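Long-range contact in aldehyde dehydrogenase (Staphylococcus aureus, PDB 6K10), which oxidises 4,4'-diaponeurosporen-4-al to 4,4'-diaponeurosporenoic acid with NAD+ in the biosynthesis of the carotenoid staphyloxanthin: residues V191-S196 with L216-K221. The protein carries 1 engineered substitution. Numbering follows the deposited sequence.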
ATOM      1  N   VAL A 191       9.475   5.844   1.263  1.00 20.79           N
ATOM      2  CA  VAL A 191       9.370   7.298   1.220  1.00 19.69           C
ATOM      3  C   VAL A 191       7.978   7.702   1.685  1.00 21.90           C
ATOM      4  O   VAL A 191       6.977   7.221   1.145  1.00 23.85           O
ATOM      5  CB  VAL A 191       9.649   7.852  -0.191  1.00 19.91           C
ATOM      6  CG1 VAL A 191       9.365   9.341  -0.233  1.00 21.44           C
ATOM      7  CG2 VAL A 191      11.090   7.575  -0.591  1.00 22.68           C
ATOM      8  N   PHE A 192       7.915   8.578   2.685  1.00 20.20           N
ATOM      9  CA  PHE A 192       6.664   9.111   3.214  1.00 19.92           C
ATOM     10  C   PHE A 192       6.646  10.608   2.948  1.00 19.70           C
ATOM     11  O   PHE A 192       7.546  11.322   3.396  1.00 23.01           O
ATOM     12  CB  PHE A 192       6.527   8.811   4.716  1.00 20.34           C
ATOM     13  CG  PHE A 192       5.178   9.170   5.292  1.00 19.14           C
ATOM     14  CD1 PHE A 192       4.813  10.497   5.486  1.00 22.01           C
ATOM     15  CD2 PHE A 192       4.276   8.181   5.637  1.00 21.56           C
ATOM     16  CE1 PHE A 192       3.578  10.824   6.008  1.00 21.80           C
ATOM     17  CE2 PHE A 192       3.037   8.507   6.163  1.00 20.44           C
ATOM     18  CZ  PHE A 192       2.690   9.830   6.348  1.00 19.49           C
ATOM     19  N   PHE A 193       5.625  11.078   2.229  1.00 19.48           N
ATOM     20  CA  PHE A 193       5.552  12.465   1.788  1.00 21.90           C
ATOM     21  C   PHE A 193       4.183  13.060   2.086  1.00 21.85           C
ATOM     22  O   PHE A 193       3.158  12.464   1.750  1.00 22.78           O
ATOM     23  CB  PHE A 193       5.856  12.582   0.290  1.00 20.40           C
ATOM     24  CG  PHE A 193       5.504  13.925  -0.285  1.00 23.39           C
ATOM     25  CD1 PHE A 193       6.405  14.970  -0.230  1.00 23.24           C
ATOM     26  CD2 PHE A 193       4.270  14.143  -0.883  1.00 25.57           C
ATOM     27  CE1 PHE A 193       6.086  16.204  -0.745  1.00 23.53           C
ATOM     28  CE2 PHE A 193       3.946  15.377  -1.396  1.00 24.93           C
ATOM     29  CZ  PHE A 193       4.856  16.410  -1.336  1.00 23.16           C
ATOM     30  N   THR A 194       4.178  14.243   2.701  1.00 20.01           N
ATOM     31  CA  THR A 194       2.992  15.081   2.831  1.00 23.30           C
ATOM     32  C   THR A 194       3.308  16.433   2.215  1.00 22.56           C
ATOM     33  O   THR A 194       4.322  17.048   2.559  1.00 22.42           O
ATOM     34  CB  THR A 194       2.576  15.262   4.298  1.00 21.87           C
ATOM     35  OG1 THR A 194       2.335  13.982   4.893  1.00 27.28           O
ATOM     36  CG2 THR A 194       1.305  16.102   4.408  1.00 23.68           C
ATOM     37  N   GLY A 195       2.456  16.881   1.301  1.00 25.34           N
ATOM     38  CA  GLY A 195       2.660  18.183   0.686  1.00 25.38           C
ATOM     39  C   GLY A 195       1.791  18.383  -0.537  1.00 24.67           C
ATOM     40  O   GLY A 195       0.707  17.796  -0.651  1.00 26.04           O
ATOM     41  N   SER A 196       2.285  19.221  -1.453  1.00 25.20           N
ATOM     42  CA  SER A 196       1.513  19.627  -2.619  1.00 25.87           C
ATOM     43  C   SER A 196       1.510  18.537  -3.681  1.00 27.47           C
ATOM     44  O   SER A 196       2.398  17.679  -3.733  1.00 27.17           O
ATOM     45  CB  SER A 196       2.073  20.923  -3.202  1.00 31.64           C
ATOM     46  OG  SER A 196       3.321  20.720  -3.855  1.00 32.81           O
ATOM     47  N   LEU A 216       1.873   8.872  -0.114  1.00 20.98           N
ATOM     48  CA  LEU A 216       1.732  10.264  -0.522  1.00 20.80           C
ATOM     49  C   LEU A 216       0.458  10.838   0.081  1.00 23.28           C
ATOM     50  O   LEU A 216      -0.636  10.323  -0.168  1.00 23.67           O
ATOM     51  CB  LEU A 216       1.704  10.391  -2.048  1.00 18.60           C
ATOM     52  CG  LEU A 216       2.815   9.714  -2.851  1.00 21.96           C
ATOM     53  CD1 LEU A 216       2.513   9.820  -4.339  1.00 20.80           C
ATOM     54  CD2 LEU A 216       4.187  10.300  -2.533  1.00 24.16           C
ATOM     55  N   GLU A 217       0.606  11.897   0.871  1.00 20.76           N
ATOM     56  CA  GLU A 217      -0.509  12.658   1.428  1.00 19.99           C
ATOM     57  C   GLU A 217      -0.533  13.995   0.705  1.00 20.14           C
ATOM     58  O   GLU A 217       0.309  14.856   0.971  1.00 21.55           O
ATOM     59  CB  GLU A 217      -0.344  12.852   2.940  1.00 22.25           C
ATOM     60  CG  GLU A 217      -0.341  11.568   3.752  1.00 23.99           C
ATOM     61  CD  GLU A 217      -1.734  11.080   4.112  1.00 28.08           C
ATOM     62  OE1 GLU A 217      -2.707  11.831   3.896  1.00 29.10           O
ATOM     63  OE2 GLU A 217      -1.862   9.937   4.609  1.00 24.56           O
ATOM     64  N   MET A 218      -1.470  14.162  -0.223  1.00 21.39           N
ATOM     65  CA  MET A 218      -1.442  15.375  -1.032  1.00 21.16           C
ATOM     66  C   MET A 218      -2.696  16.224  -0.823  1.00 24.49           C
ATOM     67  O   MET A 218      -3.144  16.388   0.319  1.00 28.70           O
ATOM     68  CB  MET A 218      -1.215  15.013  -2.502  1.00 20.78           C
ATOM     69  CG  MET A 218       0.179  14.398  -2.711  1.00 22.71           C
ATOM     70  SD  MET A 218       0.584  13.696  -4.321  1.00 26.31           S
ATOM     71  CE  MET A 218      -0.665  12.431  -4.507  1.00 23.95           C
ATOM     72  N   GLY A 219      -3.252  16.789  -1.894  1.00 23.37           N
ATOM     73  CA  GLY A 219      -4.186  17.882  -1.740  1.00 27.91           C
ATOM     74  C   GLY A 219      -5.406  17.746  -2.638  1.00 29.12           C
ATOM     75  O   GLY A 219      -5.826  16.650  -3.016  1.00 29.03           O
ATOM     76  N   GLY A 220      -5.978  18.894  -2.964  1.00 25.25           N
ATOM     77  CA  GLY A 220      -7.246  18.998  -3.644  1.00 22.34           C
ATOM     78  C   GLY A 220      -8.091  20.053  -2.965  1.00 24.15           C
ATOM     79  O   GLY A 220      -7.607  20.805  -2.119  1.00 23.27           O
ATOM     80  N   LYS A 221      -9.365  20.107  -3.334  1.00 21.23           N
ATOM     81  CA  LYS A 221     -10.302  21.084  -2.777  1.00 19.85           C
ATOM     82  C   LYS A 221     -11.413  20.303  -2.079  1.00 18.19           C
ATOM     83  O   LYS A 221     -12.292  19.737  -2.737  1.00 20.86           O
ATOM     84  CB  LYS A 221     -10.828  22.012  -3.870  1.00 18.55           C
ATOM     85  CG  LYS A 221      -9.732  22.868  -4.516  1.00 20.52           C
ATOM     86  CD  LYS A 221     -10.227  23.630  -5.741  1.00 21.60           C
ATOM     87  CE  LYS A 221     -11.225  24.709  -5.369  1.00 24.34           C
ATOM     88  NZ  LYS A 221     -10.605  25.792  -4.554  1.00 20.58           N
TER
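Phe-193 and Thr-194 pair in parallel with Leu-216 and Glu-217 at the ends of strands 190-194 and 214-217, and residues 192-196 and 216-219 run in directions 22° apart. Both backbone bonds centre on Glu-217: its N donates to Phe-193 O at 2.8 Å. Its O accepts from Gly-195 N at 3.0 Å. Past the strands, the contact continues more loosely through a CA-H...O approach of Met-218 CA to Gly-195 O at 3.3 Å.

On one face of the sheet, Phe-193 CB meets Leu-216 CD2 at 4.0 Å. With CG anti to the backbone N (chi1 167°), the Phe-193 ring reaches forward along the chain, where Met-218 CG comes to its edge, near the ring plane, 4.1 Å from Phe-193 CE2. Helix 197-209, the crossover of this right-handed beta-alpha-beta unit, covers this apolar face through Val-199 and Val-203, while Met-218 also packs on Leu-211 of the second subunit. Ser-196 is the N-cap of that helix, its OG bonded to Val-199 N.

The other face carries Thr-194 and Glu-217, which extend alongside each other. Thr-194 OG1 lies 3.5 Å from Glu-217 CB, touching the methylene stem rather than the acid group. A bend at chi2 (-85°) turns the Glu-217 carboxylate away from Thr-194, and the Phe-192 ring and Tyr-422 border its side chain.

Glu-217 is the predicted active-site glutamate of this aldehyde dehydrogenase, and Gly-219 lies near Ser-251, the engineered residue at the other predicted active-site position. The contact thus grips the glutamate through its peptide N and O and along its stem, whereas residues 191-196 give the carboxylate no hydrogen bond, so the acid group could perhaps turn without disturbing the strand pairing.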